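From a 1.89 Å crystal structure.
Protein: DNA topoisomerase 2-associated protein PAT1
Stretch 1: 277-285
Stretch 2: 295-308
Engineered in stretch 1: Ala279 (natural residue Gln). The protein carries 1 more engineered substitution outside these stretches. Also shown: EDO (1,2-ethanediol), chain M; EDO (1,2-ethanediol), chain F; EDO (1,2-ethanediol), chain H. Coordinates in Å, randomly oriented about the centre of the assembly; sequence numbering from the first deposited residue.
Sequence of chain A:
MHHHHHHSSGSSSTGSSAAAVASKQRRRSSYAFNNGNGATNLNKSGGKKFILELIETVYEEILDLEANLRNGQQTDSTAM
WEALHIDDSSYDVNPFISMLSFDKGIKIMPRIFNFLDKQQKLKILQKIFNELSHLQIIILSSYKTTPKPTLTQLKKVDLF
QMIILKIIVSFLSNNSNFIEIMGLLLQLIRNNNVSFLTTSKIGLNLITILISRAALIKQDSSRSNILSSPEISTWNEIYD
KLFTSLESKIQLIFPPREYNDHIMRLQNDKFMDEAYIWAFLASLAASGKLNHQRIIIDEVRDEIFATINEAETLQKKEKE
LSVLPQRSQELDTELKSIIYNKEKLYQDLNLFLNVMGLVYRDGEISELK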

# COMPACT_ATOMS: atom_id res chain seq x y z
N ILE A 277 6.55 -0.10 4.09
CA ILE A 277 7.11 1.26 4.13
C ILE A 277 8.42 1.28 3.34
O ILE A 277 8.61 2.17 2.51
N TRP A 278 9.31 0.30 3.62
CA TRP A 278 10.60 0.18 2.92
C TRP A 278 10.40 -0.17 1.45
O TRP A 278 11.22 0.24 0.64
N ALA A 279 9.31 -0.90 1.11
CA ALA A 279 8.97 -1.25 -0.29
C ALA A 279 8.56 0.02 -1.04
O ALA A 279 9.00 0.24 -2.17
N PHE A 280 7.77 0.90 -0.38
CA PHE A 280 7.40 2.19 -0.95
C PHE A 280 8.66 3.05 -1.19
O PHE A 280 8.80 3.60 -2.29
N LEU A 281 9.56 3.15 -0.17
CA LEU A 281 10.78 3.96 -0.25
C LEU A 281 11.72 3.45 -1.34
O LEU A 281 12.37 4.26 -1.98
N ALA A 282 11.76 2.12 -1.56
CA ALA A 282 12.58 1.47 -2.58
C ALA A 282 12.04 1.86 -3.97
O ALA A 282 12.84 2.25 -4.83
N SER A 283 10.71 1.84 -4.16
CA SER A 283 10.12 2.22 -5.46
C SER A 283 10.26 3.72 -5.74
O SER A 283 10.54 4.09 -6.88
N LEU A 284 10.14 4.56 -4.69
CA LEU A 284 10.30 6.02 -4.80
C LEU A 284 11.75 6.35 -5.20
O LEU A 284 11.95 7.09 -6.17
N ALA A 285 12.74 5.73 -4.52
CA ALA A 285 14.17 5.92 -4.80
C ALA A 285 14.60 5.45 -6.20
O ALA A 285 15.37 6.15 -6.86
N ILE A 295 17.50 13.65 -0.95
CA ILE A 295 16.40 14.14 -0.13
C ILE A 295 15.75 12.96 0.62
O ILE A 295 15.54 13.08 1.83
N ILE A 296 15.43 11.84 -0.09
CA ILE A 296 14.80 10.64 0.53
C ILE A 296 15.63 10.12 1.72
O ILE A 296 15.08 9.99 2.81
N ILE A 297 16.96 9.84 1.49
CA ILE A 297 17.94 9.37 2.48
C ILE A 297 17.98 10.33 3.67
O ILE A 297 17.96 9.88 4.82
N ASP A 298 18.05 11.65 3.39
CA ASP A 298 18.10 12.66 4.45
C ASP A 298 16.84 12.60 5.33
O ASP A 298 16.94 12.63 6.56
N GLU A 299 15.66 12.52 4.70
CA GLU A 299 14.37 12.55 5.39
C GLU A 299 14.11 11.30 6.25
O GLU A 299 13.42 11.41 7.26
N VAL A 300 14.68 10.14 5.87
CA VAL A 300 14.46 8.88 6.58
C VAL A 300 15.71 8.38 7.32
O VAL A 300 15.67 7.28 7.85
N ARG A 301 16.80 9.18 7.34
CA ARG A 301 18.06 8.82 8.01
C ARG A 301 17.85 8.30 9.44
O ARG A 301 18.44 7.28 9.79
N ASP A 302 17.02 9.00 10.24
CA ASP A 302 16.74 8.58 11.62
C ASP A 302 15.99 7.23 11.67
O ASP A 302 16.21 6.44 12.58
N GLU A 303 15.17 6.94 10.65
CA GLU A 303 14.43 5.68 10.53
C GLU A 303 15.36 4.53 10.13
O GLU A 303 15.20 3.43 10.64
N ILE A 304 16.40 4.84 9.30
CA ILE A 304 17.43 3.88 8.89
C ILE A 304 18.22 3.45 10.15
O ILE A 304 18.40 2.25 10.38
N PHE A 305 18.67 4.44 10.97
CA PHE A 305 19.41 4.19 12.20
C PHE A 305 18.58 3.44 13.27
O PHE A 305 19.12 2.53 13.91
N ALA A 306 17.28 3.79 13.44
CA ALA A 306 16.38 3.11 14.37
C ALA A 306 16.25 1.62 14.01
O ALA A 306 16.31 0.78 14.92
N THR A 307 16.13 1.28 12.70
CA THR A 307 16.04 -0.09 12.19
C THR A 307 17.33 -0.87 12.46
O THR A 307 17.25 -2.04 12.85
N ILE A 308 18.50 -0.24 12.22
CA ILE A 308 19.83 -0.81 12.47
C ILE A 308 19.97 -1.13 13.97
O ILE A 308 20.46 -2.21 14.32

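The apolar centre of the contact is formed by Leu281, Leu284, Ile296 and Val300. All four direct their CA-to-CB bonds toward the opposing helix. Leu281 has chi1 m and chi2 t. Its CD2 meets two partners on the other helix: Leu281 CD2 lies 3.9 Å from Ile296 CG2 and 4.0 Å from Val300 CG1. Val300 is in the m rotamer. Ile296 and Val300 are four residues apart, about one helical turn, so both can meet the same leucine methyl.

Ile296 has chi1 m and chi2 t. Its CG2 serves Leu281, while its CD1 reaches toward the C-terminal end of stretch 1. There Ile296 CD1 is 3.8 Å from Leu284 CG. Leu284 takes chi1 t and chi2 p. Ile296 CD1 also lies 3.9 Å from Ala285 CA and 4.3 Å from Ala285 CB. Ala285 points its CB sideways, and Ile296 CD1 comes nearer to its CA than to its CB.

The two stretches are helices that run nearly antiparallel, with 160° between their N-to-C directions and 11.1 Å between their axes at closest approach. That spacing leaves room for side chains of good size between them. The contact buries 361 Å² in total, and no hydrogen bond crosses it. It is held by apolar packing. The CA atoms of Ala285 and Ile296 are 7.1 Å apart. At the Trp278 and Ile304 pair the CA atoms are 9.8 Å apart, and the tryptophan ring spans this wider gap.

Trp278 loses 88 Å² to the other stretch, the largest share of any residue here. Its CA-to-CB bond points sideways, but with chi1 m and chi2 at 103° the ring end comes nearer. Trp278 CH2 packs 4.0 Å from Ile304 CG1. Ile304 has chi1 m and chi2 t, and its CB points sideways. Trp278 CH2 is also 4.2 Å from Glu303 CB, so the aliphatic base of the glutamate joins the packing. The backbone of the same residue approaches the ring edge, near its plane, with Glu303 O 3.9 Å from Trp278 CZ2.

Thr307, in the m rotamer, begins the polar edge. Its CB points toward stretch 1, and Thr307 OG1 is 3.5 Å from Trp278 CZ2. On its other contacts, Thr307 OG1 accepts a hydrogen bond from O2 of the chain M ethanediol at 3.1 Å. Glu303 has chi1 and chi2 both m. Its OE2 is 2.8 Å from O1 of the chain H ethanediol, and its OE1 is hydrogen-bonded elsewhere in the structure.

Beyond the contact, Asp302 OD1 accepts a hydrogen bond of 2.9 Å from O1 of the chain F ethanediol. All three diols probably come from the crystallisation liquor. The CA-to-CB bond of Arg301 points away from stretch 1; the residue forms a salt bridge within its own helix, with Arg301 NH1 2.8 Å from Asp298 OD1. Ala279, an engineered residue, makes no contact with stretch 2.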

# COMPACT_ATOMS: atom_id res chain seq x y z
CB ILE A 277 7.29 1.82 5.58
CG1 ILE A 277 5.94 1.86 6.34
CG2 ILE A 277 7.95 3.20 5.54
CD1 ILE A 277 6.02 2.15 7.85
CB TRP A 278 11.56 -0.78 3.65
CG TRP A 278 11.89 -0.34 5.05
CD1 TRP A 278 11.38 -0.86 6.21
CD2 TRP A 278 12.71 0.78 5.42
NE1 TRP A 278 11.85 -0.14 7.29
CE2 TRP A 278 12.66 0.88 6.83
CE3 TRP A 278 13.48 1.71 4.71
CZ2 TRP A 278 13.38 1.86 7.54
CZ3 TRP A 278 14.17 2.70 5.41
CH2 TRP A 278 14.11 2.77 6.81
CB ALA A 279 7.86 -2.29 -0.33
CB PHE A 280 6.41 2.95 -0.05
CG PHE A 280 6.26 4.42 -0.43
CD1 PHE A 280 5.47 4.80 -1.51
CD2 PHE A 280 6.93 5.41 0.28
CE1 PHE A 280 5.35 6.14 -1.87
CE2 PHE A 280 6.83 6.75 -0.10
CZ PHE A 280 6.03 7.12 -1.17
CB LEU A 281 11.51 4.02 1.10
CG LEU A 281 10.87 4.85 2.21
CD1 LEU A 281 11.56 4.60 3.55
CD2 LEU A 281 10.92 6.36 1.89
CB ALA A 282 12.56 -0.04 -2.41
CB SER A 283 8.68 1.75 -5.58
OG SER A 283 7.83 2.50 -4.74
CB LEU A 284 9.89 6.73 -3.48
CG LEU A 284 9.83 8.27 -3.46
CD1 LEU A 284 8.67 8.83 -4.32
CD2 LEU A 284 9.74 8.79 -2.04
CB ALA A 285 15.00 5.24 -3.73
CB ILE A 295 15.36 14.96 -0.96
CG1 ILE A 295 15.97 16.29 -1.47
CG2 ILE A 295 14.05 15.20 -0.15
CD1 ILE A 295 15.32 16.84 -2.69
CB ILE A 296 14.43 9.51 -0.48
CG1 ILE A 296 13.44 10.03 -1.57
CG2 ILE A 296 13.85 8.26 0.26
CD1 ILE A 296 13.46 9.23 -2.94
CB ILE A 297 19.37 9.17 1.86
CG1 ILE A 297 19.52 7.81 1.17
CG2 ILE A 297 20.50 9.35 2.90
CD1 ILE A 297 19.87 6.59 2.13
CB ASP A 298 18.29 14.07 3.85
CG ASP A 298 18.38 15.13 4.91
OD1 ASP A 298 19.30 15.04 5.75
OD2 ASP A 298 17.46 15.96 4.99
CB GLU A 299 13.21 12.83 4.42
CG GLU A 299 13.16 14.30 4.00
CD GLU A 299 11.87 14.79 3.36
OE1 GLU A 299 10.77 14.48 3.88
OE2 GLU A 299 11.96 15.56 2.38
CB VAL A 300 13.84 7.78 5.68
CG1 VAL A 300 12.54 8.25 5.02
CG2 VAL A 300 14.83 7.24 4.64
CB ARG A 301 19.06 10.00 8.00
CG ARG A 301 20.36 9.74 8.78
CD ARG A 301 21.40 10.85 8.68
NE ARG A 301 20.84 12.14 9.06
CZ ARG A 301 20.51 13.09 8.19
NH1 ARG A 301 20.76 12.94 6.90
NH2 ARG A 301 19.94 14.21 8.62
CB ASP A 302 16.03 9.69 12.40
CG ASP A 302 16.84 10.97 12.56
OD1 ASP A 302 18.10 10.89 12.60
OD2 ASP A 302 16.21 12.06 12.64
CB GLU A 303 13.24 5.81 9.59
CG GLU A 303 12.12 6.69 10.13
CD GLU A 303 11.39 6.27 11.40
OE1 GLU A 303 10.68 7.13 11.98
OE2 GLU A 303 11.52 5.10 11.83
CB ILE A 304 18.36 4.46 7.77
CG1 ILE A 304 17.59 4.61 6.42
CG2 ILE A 304 19.63 3.61 7.59
CD1 ILE A 304 18.25 5.50 5.38
CB PHE A 305 20.05 5.48 12.76
CG PHE A 305 21.07 6.15 11.85
CD1 PHE A 305 21.78 5.42 10.91
CD2 PHE A 305 21.32 7.51 11.96
CE1 PHE A 305 22.70 6.05 10.06
CE2 PHE A 305 22.27 8.13 11.14
CZ PHE A 305 22.95 7.39 10.19
CB ALA A 306 15.01 3.78 14.37
CB THR A 307 15.61 -0.12 10.70
OG1 THR A 307 14.35 0.52 10.57
CG2 THR A 307 15.48 -1.54 10.16
CB ILE A 308 20.96 0.11 11.93
CG1 ILE A 308 21.00 0.09 10.37
CG2 ILE A 308 22.34 -0.24 12.53
CD1 ILE A 308 21.82 1.23 9.75
C1 EDO M . 12.82 0.24 13.74
O1 EDO M . 11.77 1.18 13.65
C2 EDO M . 12.35 -1.20 13.38
O2 EDO M . 12.29 -1.40 11.98
C1 EDO F . 18.67 10.08 16.35
O1 EDO F . 18.98 9.65 15.03
C2 EDO F . 17.14 10.12 16.55
O2 EDO F . 16.61 11.23 15.85
C1 EDO H . 9.24 3.60 13.93
O1 EDO H . 9.92 3.03 12.82
C2 EDO H . 8.10 4.51 13.42
O2 EDO H . 7.04 3.76 12.83